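PDB 6JLS: putative flavoprotein decarboxylase from Streptomyces olivoviridis, which binds flavin mononucleotide and acts as an FMN-dependent cysteine decarboxylase in the biosynthesis of thioviridamide. Local coordinates for residues 22-27 and 50-55; 73-78 and 114-119; 94-99 and 120-125. One frame throughout, in Å; residues are numbered along the deposited sequence.

Contact 1. Residues 22-27 and 50-55. With FMN (flavin mononucleotide), chain B.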
loop_
_atom_site.group_PDB
_atom_site.type_symbol
_atom_site.label_atom_id
_atom_site.label_comp_id
_atom_site.label_asym_id
_atom_site.label_seq_id
_atom_site.Cartn_x
_atom_site.Cartn_y
_atom_site.Cartn_z
ATOM N N CYS A 22 31.247 8.787 -6.395
ATOM C CA CYS A 22 30.368 8.191 -5.392
ATOM C C CYS A 22 29.953 9.222 -4.351
ATOM O O CYS A 22 30.772 10.025 -3.891
ATOM C CB CYS A 22 31.028 6.999 -4.692
ATOM S SG CYS A 22 31.423 5.562 -5.734
ATOM N N LEU A 23 28.675 9.188 -3.973
ATOM C CA LEU A 23 28.099 10.147 -3.040
ATOM C C LEU A 23 27.555 9.429 -1.810
ATOM O O LEU A 23 26.777 8.476 -1.933
ATOM C CB LEU A 23 26.988 10.948 -3.714
ATOM C CG LEU A 23 27.386 11.770 -4.943
ATOM C CD1 LEU A 23 26.198 12.612 -5.402
ATOM C CD2 LEU A 23 28.574 12.655 -4.621
ATOM N N SER A 24 27.943 9.916 -0.637
ATOM C CA SER A 24 27.638 9.380 0.687
ATOM C C SER A 24 26.557 10.231 1.373
ATOM O O SER A 24 26.268 11.360 0.969
ATOM C CB SER A 24 28.932 9.362 1.528
ATOM O OG SER A 24 28.912 8.358 2.504
ATOM N N GLY A 25 26.013 9.715 2.474
ATOM C CA GLY A 25 24.980 10.418 3.209
ATOM C C GLY A 25 25.447 11.611 4.025
ATOM O O GLY A 25 25.245 11.681 5.246
ATOM N N SER A 26 26.088 12.557 3.352
ATOM C CA SER A 26 26.447 13.834 3.939
ATOM C C SER A 26 25.741 14.934 3.157
ATOM O O SER A 26 25.510 14.800 1.951
ATOM C CB SER A 26 27.963 14.042 3.905
ATOM O OG SER A 26 28.294 15.408 4.046
ATOM N N VAL A 27 25.380 16.024 3.838
ATOM C CA VAL A 27 24.679 17.068 3.107
ATOM C C VAL A 27 25.562 17.642 1.998
ATOM O O VAL A 27 25.039 18.111 0.979
ATOM C CB VAL A 27 24.156 18.179 4.046
ATOM C CG1 VAL A 27 25.269 19.079 4.509
ATOM C CG2 VAL A 27 23.099 19.009 3.320
ATOM N N ALA A 50 27.303 7.027 -8.398
ATOM C CA ALA A 50 26.651 6.053 -7.537
ATOM C C ALA A 50 26.360 6.712 -6.200
ATOM O O ALA A 50 27.147 7.546 -5.728
ATOM C CB ALA A 50 27.529 4.820 -7.319
ATOM N N LEU A 51 25.232 6.333 -5.589
ATOM C CA LEU A 51 24.757 6.938 -4.350
ATOM C C LEU A 51 24.547 5.856 -3.301
ATOM O O LEU A 51 24.076 4.758 -3.613
ATOM C CB LEU A 51 23.421 7.710 -4.559
ATOM C CG LEU A 51 23.381 9.005 -5.387
ATOM C CD1 LEU A 51 23.775 8.767 -6.827
ATOM C CD2 LEU A 51 21.989 9.612 -5.353
ATOM N N THR A 52 24.899 6.162 -2.067
ATOM C CA THR A 52 24.458 5.318 -0.978
ATOM C C THR A 52 22.989 5.604 -0.690
ATOM O O THR A 52 22.475 6.675 -1.038
ATOM C CB THR A 52 25.278 5.586 0.281
ATOM O OG1 THR A 52 24.862 6.837 0.838
ATOM C CG2 THR A 52 26.785 5.602 -0.018
ATOM N N PRO A 53 22.286 4.677 -0.041
ATOM C CA PRO A 53 20.902 4.991 0.368
ATOM C C PRO A 53 20.782 6.294 1.159
ATOM O O PRO A 53 19.925 7.120 0.824
ATOM C CB PRO A 53 20.496 3.764 1.197
ATOM C CG PRO A 53 21.311 2.646 0.604
ATOM C CD PRO A 53 22.643 3.273 0.226
ATOM N N SER A 54 21.635 6.530 2.173
ATOM C CA SER A 54 21.526 7.781 2.929
ATOM C C SER A 54 21.784 9.006 2.061
ATOM O O SER A 54 21.210 10.072 2.314
ATOM C CB SER A 54 22.482 7.789 4.117
ATOM O OG SER A 54 22.123 6.792 5.053
ATOM N N ALA A 55 22.646 8.890 1.049
ATOM C CA ALA A 55 22.897 10.029 0.178
ATOM C C ALA A 55 21.636 10.489 -0.543
ATOM O O ALA A 55 21.529 11.674 -0.892
ATOM C CB ALA A 55 23.982 9.680 -0.841
HETATM N N1 FMN B . 27.908 11.646 8.513
HETATM C C2 FMN B . 29.198 11.918 8.116
HETATM O O2 FMN B . 30.065 11.058 8.247
HETATM N N3 FMN B . 29.516 13.152 7.587
HETATM C C4 FMN B . 28.546 14.124 7.446
HETATM O O4 FMN B . 28.823 15.227 6.971
HETATM C C4A FMN B . 27.244 13.847 7.844
HETATM N N5 FMN B . 26.264 14.811 7.707
HETATM C C5A FMN B . 24.970 14.550 8.103
HETATM C C6 FMN B . 24.009 15.541 7.957
HETATM C C7 FMN B . 22.692 15.295 8.346
HETATM C C7M FMN B . 21.668 16.388 8.178
HETATM C C8 FMN B . 22.340 14.043 8.888
HETATM C C8M FMN B . 20.920 13.770 9.309
HETATM C C9 FMN B . 23.317 13.049 9.035
HETATM C C9A FMN B . 24.636 13.304 8.641
HETATM N N10 FMN B . 25.622 12.335 8.779
HETATM C C10 FMN B . 26.922 12.603 8.380
HETATM C "C1'" FMN B . 25.281 10.984 9.335
HETATM C "C2'" FMN B . 25.151 9.995 8.165
HETATM O "O2'" FMN B . 24.100 10.344 7.280
HETATM C "C3'" FMN B . 24.943 8.569 8.656
HETATM O "O3'" FMN B . 26.134 8.136 9.271
HETATM C "C4'" FMN B . 24.573 7.670 7.477
HETATM O "O4'" FMN B . 24.162 6.370 7.867
HETATM C "C5'" FMN B . 25.727 7.561 6.491
HETATM O "O5'" FMN B . 25.307 6.629 5.523
HETATM P P FMN B . 26.210 6.281 4.250
HETATM O O1P FMN B . 27.673 6.458 4.613
HETATM O O2P FMN B . 25.972 4.837 3.863
HETATM O O3P FMN B . 25.874 7.220 3.119
#

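Contact 2. Residues 73-78 and 114-119. With FMN (flavin mononucleotide), chain C.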
loop_
_atom_site.group_PDB
_atom_site.type_symbol
_atom_site.label_atom_id
_atom_site.label_comp_id
_atom_site.label_asym_id
_atom_site.label_seq_id
_atom_site.Cartn_x
_atom_site.Cartn_y
_atom_site.Cartn_z
ATOM N N LEU A 73 23.614 5.314 -10.442
ATOM C CA LEU A 73 23.318 4.027 -9.832
ATOM C C LEU A 73 22.927 4.212 -8.380
ATOM O O LEU A 73 23.622 4.898 -7.618
ATOM C CB LEU A 73 24.516 3.079 -9.911
ATOM C CG LEU A 73 25.109 2.794 -11.288
ATOM C CD1 LEU A 73 26.227 3.777 -11.582
ATOM C CD2 LEU A 73 25.621 1.373 -11.373
ATOM N N THR A 74 21.820 3.598 -8.005
ATOM C CA THR A 74 21.482 3.399 -6.612
ATOM C C THR A 74 21.304 1.911 -6.361
ATOM O O THR A 74 21.253 1.095 -7.286
ATOM C CB THR A 74 20.210 4.150 -6.247
ATOM O OG1 THR A 74 19.130 3.564 -6.971
ATOM C CG2 THR A 74 20.352 5.614 -6.634
ATOM N N ASP A 75 21.207 1.567 -5.084
ATOM C CA ASP A 75 20.977 0.178 -4.719
ATOM C C ASP A 75 19.694 -0.373 -5.352
ATOM O O ASP A 75 19.668 -1.528 -5.797
ATOM C CB ASP A 75 20.971 0.057 -3.196
ATOM C CG ASP A 75 22.390 0.065 -2.615
ATOM O OD1 ASP A 75 22.969 1.145 -2.403
ATOM O OD2 ASP A 75 22.955 -1.024 -2.401
ATOM N N GLU A 76 18.634 0.442 -5.438
ATOM C CA GLU A 76 17.374 -0.019 -6.019
ATOM C C GLU A 76 17.487 -0.165 -7.529
ATOM O O GLU A 76 17.007 -1.150 -8.100
ATOM C CB GLU A 76 16.235 0.938 -5.667
ATOM C CG GLU A 76 16.121 1.290 -4.185
ATOM C CD GLU A 76 17.017 2.460 -3.773
ATOM O OE1 GLU A 76 18.240 2.271 -3.579
ATOM O OE2 GLU A 76 16.488 3.583 -3.646
ATOM N N THR A 77 18.110 0.812 -8.187
ATOM C CA THR A 77 18.372 0.731 -9.622
ATOM C C THR A 77 19.087 -0.568 -9.989
ATOM O O THR A 77 18.661 -1.287 -10.902
ATOM C CB THR A 77 19.203 1.944 -10.051
ATOM O OG1 THR A 77 18.344 3.078 -10.160
ATOM C CG2 THR A 77 19.912 1.709 -11.379
ATOM N N VAL A 78 20.173 -0.886 -9.286
ATOM C CA VAL A 78 20.958 -2.072 -9.606
ATOM C C VAL A 78 20.188 -3.344 -9.279
ATOM O O VAL A 78 20.273 -4.330 -10.018
ATOM C CB VAL A 78 22.305 -1.998 -8.861
ATOM C CG1 VAL A 78 23.102 -3.287 -9.010
ATOM C CG2 VAL A 78 23.115 -0.805 -9.379
ATOM N N CYS A 114 31.297 -4.279 2.236
ATOM C CA CYS A 114 30.641 -3.638 1.090
ATOM C C CYS A 114 29.181 -4.077 1.005
ATOM O O CYS A 114 28.816 -4.950 0.225
ATOM C CB CYS A 114 31.386 -3.956 -0.195
ATOM S SG CYS A 114 31.810 -5.704 -0.304
ATOM N N ASP A 115 28.326 -3.430 1.794
ATOM C CA ASP A 115 26.921 -3.803 1.847
ATOM C C ASP A 115 26.018 -2.942 0.957
ATOM O O ASP A 115 24.801 -3.141 0.962
ATOM C CB ASP A 115 26.426 -3.757 3.295
ATOM C CG ASP A 115 26.376 -2.346 3.857
ATOM O OD1 ASP A 115 26.878 -1.408 3.200
ATOM O OD2 ASP A 115 25.827 -2.171 4.962
ATOM N N ASN A 116 26.568 -1.977 0.221
ATOM C CA ASN A 116 25.805 -1.241 -0.778
ATOM C C ASN A 116 26.644 -1.089 -2.036
ATOM O O ASN A 116 27.841 -1.390 -2.057
ATOM C CB ASN A 116 25.348 0.139 -0.272
ATOM C CG ASN A 116 26.497 1.001 0.230
ATOM O OD1 ASN A 116 27.641 0.890 -0.238
ATOM N ND2 ASN A 116 26.203 1.862 1.196
ATOM N N ILE A 117 25.986 -0.564 -3.070
ATOM C CA ILE A 117 26.576 -0.431 -4.400
ATOM C C ILE A 117 27.805 0.475 -4.378
ATOM O O ILE A 117 28.790 0.209 -5.075
ATOM C CB ILE A 117 25.491 0.059 -5.383
ATOM C CG1 ILE A 117 24.956 -1.119 -6.201
ATOM C CG2 ILE A 117 25.982 1.178 -6.275
ATOM C CD1 ILE A 117 24.281 -2.180 -5.365
ATOM N N VAL A 118 27.793 1.542 -3.574
ATOM C CA VAL A 118 28.960 2.426 -3.519
ATOM C C VAL A 118 30.183 1.684 -2.963
ATOM O O VAL A 118 31.269 1.709 -3.565
ATOM C CB VAL A 118 28.649 3.700 -2.711
ATOM C CG1 VAL A 118 29.960 4.409 -2.313
ATOM C CG2 VAL A 118 27.778 4.648 -3.540
ATOM N N THR A 119 30.033 1.012 -1.816
ATOM C CA THR A 119 31.168 0.292 -1.241
ATOM C C THR A 119 31.598 -0.878 -2.115
ATOM O O THR A 119 32.790 -1.209 -2.150
ATOM C CB THR A 119 30.843 -0.202 0.170
ATOM O OG1 THR A 119 29.582 -0.896 0.160
ATOM C CG2 THR A 119 30.779 0.974 1.147
HETATM N N1 FMN C . 29.579 -10.141 -3.039
HETATM C C2 FMN C . 30.500 -11.095 -2.668
HETATM O O2 FMN C . 31.180 -10.918 -1.661
HETATM N N3 FMN C . 30.665 -12.234 -3.429
HETATM C C4 FMN C . 29.907 -12.432 -4.565
HETATM O O4 FMN C . 30.047 -13.449 -5.247
HETATM C C4A FMN C . 28.975 -11.471 -4.937
HETATM N N5 FMN C . 28.210 -11.658 -6.071
HETATM C C5A FMN C . 27.286 -10.709 -6.453
HETATM C C6 FMN C . 26.535 -10.924 -7.602
HETATM C C7 FMN C . 25.592 -9.979 -8.002
HETATM C C7M FMN C . 24.790 -10.235 -9.253
HETATM C C8 FMN C . 25.402 -8.807 -7.242
HETATM C C8M FMN C . 24.384 -7.783 -7.668
HETATM C C9 FMN C . 26.166 -8.597 -6.087
HETATM C C9A FMN C . 27.111 -9.550 -5.692
HETATM N N10 FMN C . 27.881 -9.363 -4.551
HETATM C C10 FMN C . 28.809 -10.320 -4.172
HETATM C "C1'" FMN C . 27.695 -8.136 -3.706
HETATM C "C2'" FMN C . 26.842 -8.512 -2.483
HETATM O "O2'" FMN C . 25.545 -8.953 -2.847
HETATM C "C3'" FMN C . 26.725 -7.353 -1.503
HETATM O "O3'" FMN C . 27.988 -7.136 -0.922
HETATM C "C4'" FMN C . 25.677 -7.684 -0.442
HETATM O "O4'" FMN C . 25.353 -6.584 0.392
HETATM C "C5'" FMN C . 26.126 -8.856 0.420
HETATM O "O5'" FMN C . 25.142 -8.987 1.417
HETATM P P FMN C . 25.197 -10.166 2.496
HETATM O O1P FMN C . 26.645 -10.551 2.741
HETATM O O2P FMN C . 24.596 -9.669 3.794
HETATM O O3P FMN C . 24.457 -11.370 1.970
HETATM O O HOH W 1 25.142 2.468 -2.645
#

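Contact 3. Residues 94-99 and 120-125. With FMN (flavin mononucleotide), chain C.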
loop_
_atom_site.group_PDB
_atom_site.type_symbol
_atom_site.label_atom_id
_atom_site.label_comp_id
_atom_site.label_asym_id
_atom_site.label_seq_id
_atom_site.Cartn_x
_atom_site.Cartn_y
_atom_site.Cartn_z
ATOM N N ASP A 94 38.718 4.653 -14.787
ATOM C CA ASP A 94 40.107 5.054 -14.600
ATOM C C ASP A 94 40.341 5.747 -13.268
ATOM O O ASP A 94 41.495 5.896 -12.852
ATOM C CB ASP A 94 40.559 5.968 -15.736
ATOM C CG ASP A 94 40.324 5.352 -17.088
ATOM O OD1 ASP A 94 40.716 4.180 -17.281
ATOM O OD2 ASP A 94 39.727 6.033 -17.948
ATOM N N ALA A 95 39.278 6.166 -12.591
ATOM C CA ALA A 95 39.383 6.618 -11.215
ATOM C C ALA A 95 38.000 6.561 -10.599
ATOM O O ALA A 95 36.994 6.731 -11.295
ATOM C CB ALA A 95 39.954 8.035 -11.115
ATOM N N VAL A 96 37.967 6.322 -9.292
ATOM C CA VAL A 96 36.753 6.304 -8.487
ATOM C C VAL A 96 36.951 7.304 -7.361
ATOM O O VAL A 96 37.932 7.204 -6.620
ATOM C CB VAL A 96 36.480 4.898 -7.921
ATOM C CG1 VAL A 96 35.290 4.908 -6.950
ATOM C CG2 VAL A 96 36.293 3.888 -9.047
ATOM N N VAL A 97 36.033 8.264 -7.235
ATOM C CA VAL A 97 36.089 9.290 -6.192
ATOM C C VAL A 97 34.884 9.127 -5.272
ATOM O O VAL A 97 33.746 9.039 -5.747
ATOM C CB VAL A 97 36.108 10.709 -6.785
ATOM C CG1 VAL A 97 36.247 11.748 -5.677
ATOM C CG2 VAL A 97 37.219 10.843 -7.783
ATOM N N VAL A 98 35.128 9.085 -3.964
ATOM C CA VAL A 98 34.057 9.130 -2.974
ATOM C C VAL A 98 34.163 10.480 -2.276
ATOM O O VAL A 98 35.104 10.736 -1.505
ATOM C CB VAL A 98 34.116 7.967 -1.977
ATOM C CG1 VAL A 98 32.898 8.004 -1.040
ATOM C CG2 VAL A 98 34.165 6.644 -2.715
ATOM N N ALA A 99 33.198 11.350 -2.559
ATOM C CA ALA A 99 33.253 12.744 -2.146
ATOM C C ALA A 99 31.845 13.331 -2.158
ATOM O O ALA A 99 31.282 13.586 -3.231
ATOM C CB ALA A 99 34.176 13.533 -3.070
ATOM N N GLN A 120 30.656 -1.515 -2.826
ATOM C CA GLN A 120 31.036 -2.590 -3.741
ATOM C C GLN A 120 31.847 -2.059 -4.918
ATOM O O GLN A 120 32.790 -2.716 -5.378
ATOM C CB GLN A 120 29.798 -3.321 -4.244
ATOM C CG GLN A 120 29.161 -4.230 -3.227
ATOM C CD GLN A 120 27.778 -4.633 -3.662
ATOM O OE1 GLN A 120 27.581 -5.056 -4.795
ATOM N NE2 GLN A 120 26.797 -4.455 -2.780
ATOM N N ILE A 121 31.493 -0.870 -5.422
ATOM C CA ILE A 121 32.256 -0.285 -6.520
ATOM C C ILE A 121 33.693 -0.012 -6.089
ATOM O O ILE A 121 34.641 -0.321 -6.816
ATOM C CB ILE A 121 31.563 0.985 -7.038
ATOM C CG1 ILE A 121 30.391 0.615 -7.966
ATOM C CG2 ILE A 121 32.559 1.868 -7.788
ATOM C CD1 ILE A 121 29.397 1.771 -8.196
ATOM N N VAL A 122 33.882 0.566 -4.904
ATOM C CA VAL A 122 35.231 0.891 -4.450
ATOM C C VAL A 122 36.039 -0.383 -4.259
ATOM O O VAL A 122 37.168 -0.500 -4.748
ATOM C CB VAL A 122 35.187 1.732 -3.158
ATOM C CG1 VAL A 122 36.614 1.902 -2.561
ATOM C CG2 VAL A 122 34.561 3.088 -3.434
ATOM N N MET A 123 35.467 -1.370 -3.562
ATOM C CA MET A 123 36.230 -2.585 -3.287
ATOM C C MET A 123 36.481 -3.422 -4.537
ATOM O O MET A 123 37.388 -4.259 -4.522
ATOM C CB MET A 123 35.535 -3.427 -2.223
ATOM C CG MET A 123 35.657 -2.825 -0.847
ATOM S SD MET A 123 35.130 -3.959 0.435
ATOM C CE MET A 123 36.369 -5.252 0.235
ATOM N N ALA A 124 35.718 -3.217 -5.615
ATOM C CA ALA A 124 35.973 -3.900 -6.877
ATOM C C ALA A 124 36.938 -3.141 -7.776
ATOM O O ALA A 124 37.428 -3.707 -8.758
ATOM C CB ALA A 124 34.655 -4.137 -7.634
ATOM N N ALA A 125 37.221 -1.885 -7.469
ATOM C CA ALA A 125 37.994 -1.052 -8.369
ATOM C C ALA A 125 39.479 -1.357 -8.240
ATOM O O ALA A 125 40.001 -1.553 -7.137
ATOM C CB ALA A 125 37.735 0.427 -8.079
HETATM N N1 FMN C . 29.579 -10.141 -3.039
HETATM C C2 FMN C . 30.500 -11.095 -2.668
HETATM O O2 FMN C . 31.180 -10.918 -1.661
HETATM N N3 FMN C . 30.665 -12.234 -3.429
HETATM C C4 FMN C . 29.907 -12.432 -4.565
HETATM O O4 FMN C . 30.047 -13.449 -5.247
HETATM C C4A FMN C . 28.975 -11.471 -4.937
HETATM N N5 FMN C . 28.210 -11.658 -6.071
HETATM C C5A FMN C . 27.286 -10.709 -6.453
HETATM C C6 FMN C . 26.535 -10.924 -7.602
HETATM C C7 FMN C . 25.592 -9.979 -8.002
HETATM C C7M FMN C . 24.790 -10.235 -9.253
HETATM C C8 FMN C . 25.402 -8.807 -7.242
HETATM C C8M FMN C . 24.384 -7.783 -7.668
HETATM C C9 FMN C . 26.166 -8.597 -6.087
HETATM C C9A FMN C . 27.111 -9.550 -5.692
HETATM N N10 FMN C . 27.881 -9.363 -4.551
HETATM C C10 FMN C . 28.809 -10.320 -4.172
HETATM C "C1'" FMN C . 27.695 -8.136 -3.706
HETATM C "C2'" FMN C . 26.842 -8.512 -2.483
HETATM O "O2'" FMN C . 25.545 -8.953 -2.847
HETATM C "C3'" FMN C . 26.725 -7.353 -1.503
HETATM O "O3'" FMN C . 27.988 -7.136 -0.922
HETATM C "C4'" FMN C . 25.677 -7.684 -0.442
HETATM O "O4'" FMN C . 25.353 -6.584 0.392
HETATM C "C5'" FMN C . 26.126 -8.856 0.420
HETATM O "O5'" FMN C . 25.142 -8.987 1.417
HETATM P P FMN C . 25.197 -10.166 2.496
HETATM O O1P FMN C . 26.645 -10.551 2.741
HETATM O O2P FMN C . 24.596 -9.669 3.794
HETATM O O3P FMN C . 24.457 -11.370 1.970
#

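Contact 1. Residues 22-27 and 50-55
L23 and T52 join the ends of two parallel strands just where both chains leave the sheet for the FMN phosphate. L23 N donates to A50 O at 2.8 Å, and T52 N returns a bond to L23 O at 3.0 Å. C22 and A50 face one side of this pairing, L23 and L51 the other.

T52 carries the polar end of the contact. Its CB already lies 3.3 Å from O3P of FMN. From there T52 OG1, set between the backbone N and carbonyl carbon (chi1 74°), donates to FMN O3P at 2.5 Å. T52 OG1 also accepts from A55 N at 3.0 Å, an ST motif; CG2, the other branch, turns back to L23 O at 3.5 Å. G25 N donates to the same O3P at 2.6 Å, and the ribityl O2' donates a hydrogen bond to G25 O, so G25 holds the cofactor from both ends of its backbone. G25 is the centre of an inverse gamma turn, and its CA packs on A55 N. S24 OG lies near the phosphate as well, but is also hydrogen-bonded to T102 and T105.

The motif is the first crossover of a Rossmann-like flavoprotein fold, running from strand 18-23 through helix 32-40 to strand 46-51. Its chemistry implies that one phosphate oxygen is gripped from both strand ends, by the amide of G25 and the hydroxyl of T52, without a basic side chain from either segment.

Contact 2. Residues 73-78 and 114-119
D75 reaches across to the start of helix 117-124, where its carboxylate supplies the polar part of the contact. D75 OD2 accepts from I117 N at 3.1 Å; the amide comes on the syn side, 32° out of the carboxylate plane. Chi1 of -78° sets CG beside the backbone N, and chi2 of 84° then turns the oxygens. OD1 accepts a hydrogen bond from a water at 2.6 Å, and that water accepts from V118 N, so the two carboxylate oxygens serve successive amides of the first turn, one directly and one through water. The amino-terminal end of the helix would probably favour the negative charge.

Both helices are capped from within. N116 OD1 accepts from T119 N at 2.9 Å, and T74 OG1 accepts from T77 N at 3.2 Å.

The apolar part is I117 against V78, tip to tip, with I117 CG1 3.7 Å from V78 CG2. I117 CD1 sits between V78 CG1 and D75 OD2, 3.4 Å from the latter, and N116 CB rests on the same carboxylate.

C114 O accepts from the ribityl O3' of an FMN whose phosphate is held by a neighbouring subunit, and D115 forms a salt bridge with K108 of helix 103-110. Helix 75-81, entered from strand 72-73, outermost in this chain's sheet, meets the beginning of helix 117-124, while H86 of helix 85-91 touches V78 and I117.

Contact 3. Residues 94-99 and 120-125
V98 and V122 make the nearest approach between strand 95-98 and helix 120-124, their CG2 methyls 3.6 Å apart and the two side chains at about a right angle. The same V122 CG2 lies 4.0 Å from V96 CG1, so this one methyl meets both strand valines that point at the helix, V96 and V98. V96 spreads its two branches over the helix: CG1 also faces I121 CG2 at 4.2 Å, whereas CG2 meets A125 CB at 3.9 Å, beyond V122 along the chain. In V96, CG1 stands anti to the backbone N (chi1 174°) and CG2 anti to the carbonyl carbon, which sends CG1 to I121 and V122 and CG2 to A125.

The backbones set these groups in place. V96 and V98 alternate with V97 along the strand and point at the helix; V97 points away, onto F185 and A188 of helix 182-193. The helix runs against the strand at 140°, the axes 9.5 Å apart, and A125 N bonds to V122 O.

Further out, C22 of strand 18-23 touches both V96 and V98, while V129 of strand 129-133 touches V122. On the far side of the helix Q120 extends to an FMN shared with a neighbouring subunit, its NE2 3.2 Å from the ribityl C3', while its OE1 accepts from H86 NE2.

Chemically the interface between the segments is methyl against methyl, an aliphatic core layer of the alpha/beta sandwich. Segment 120-125 thus lays V122, I121 and A125 on the strand, while Q120 leads away to the flavin.

All three contacts belong to one layered fold around the central parallel sheet. Contacts 1 and 3 share it directly: C22 N lies 2.6 Å from V97 O, a probable hydrogen bond between neighbouring strands. Contact 1 joins contact 2 through L51 N and L73 O, 3.0 Å apart, and V118 CG2 packs on T52. Contacts 2 and 3 use successive parts of helix 117-124, their centres about 12 Å apart. Two flavin sites are involved. Contact 1 holds the phosphate of one FMN, whereas C114 of contact 2 and Q120 of contact 3 reach another FMN, whose phosphate side belongs to a neighbouring subunit; each site is thus completed across a subunit interface.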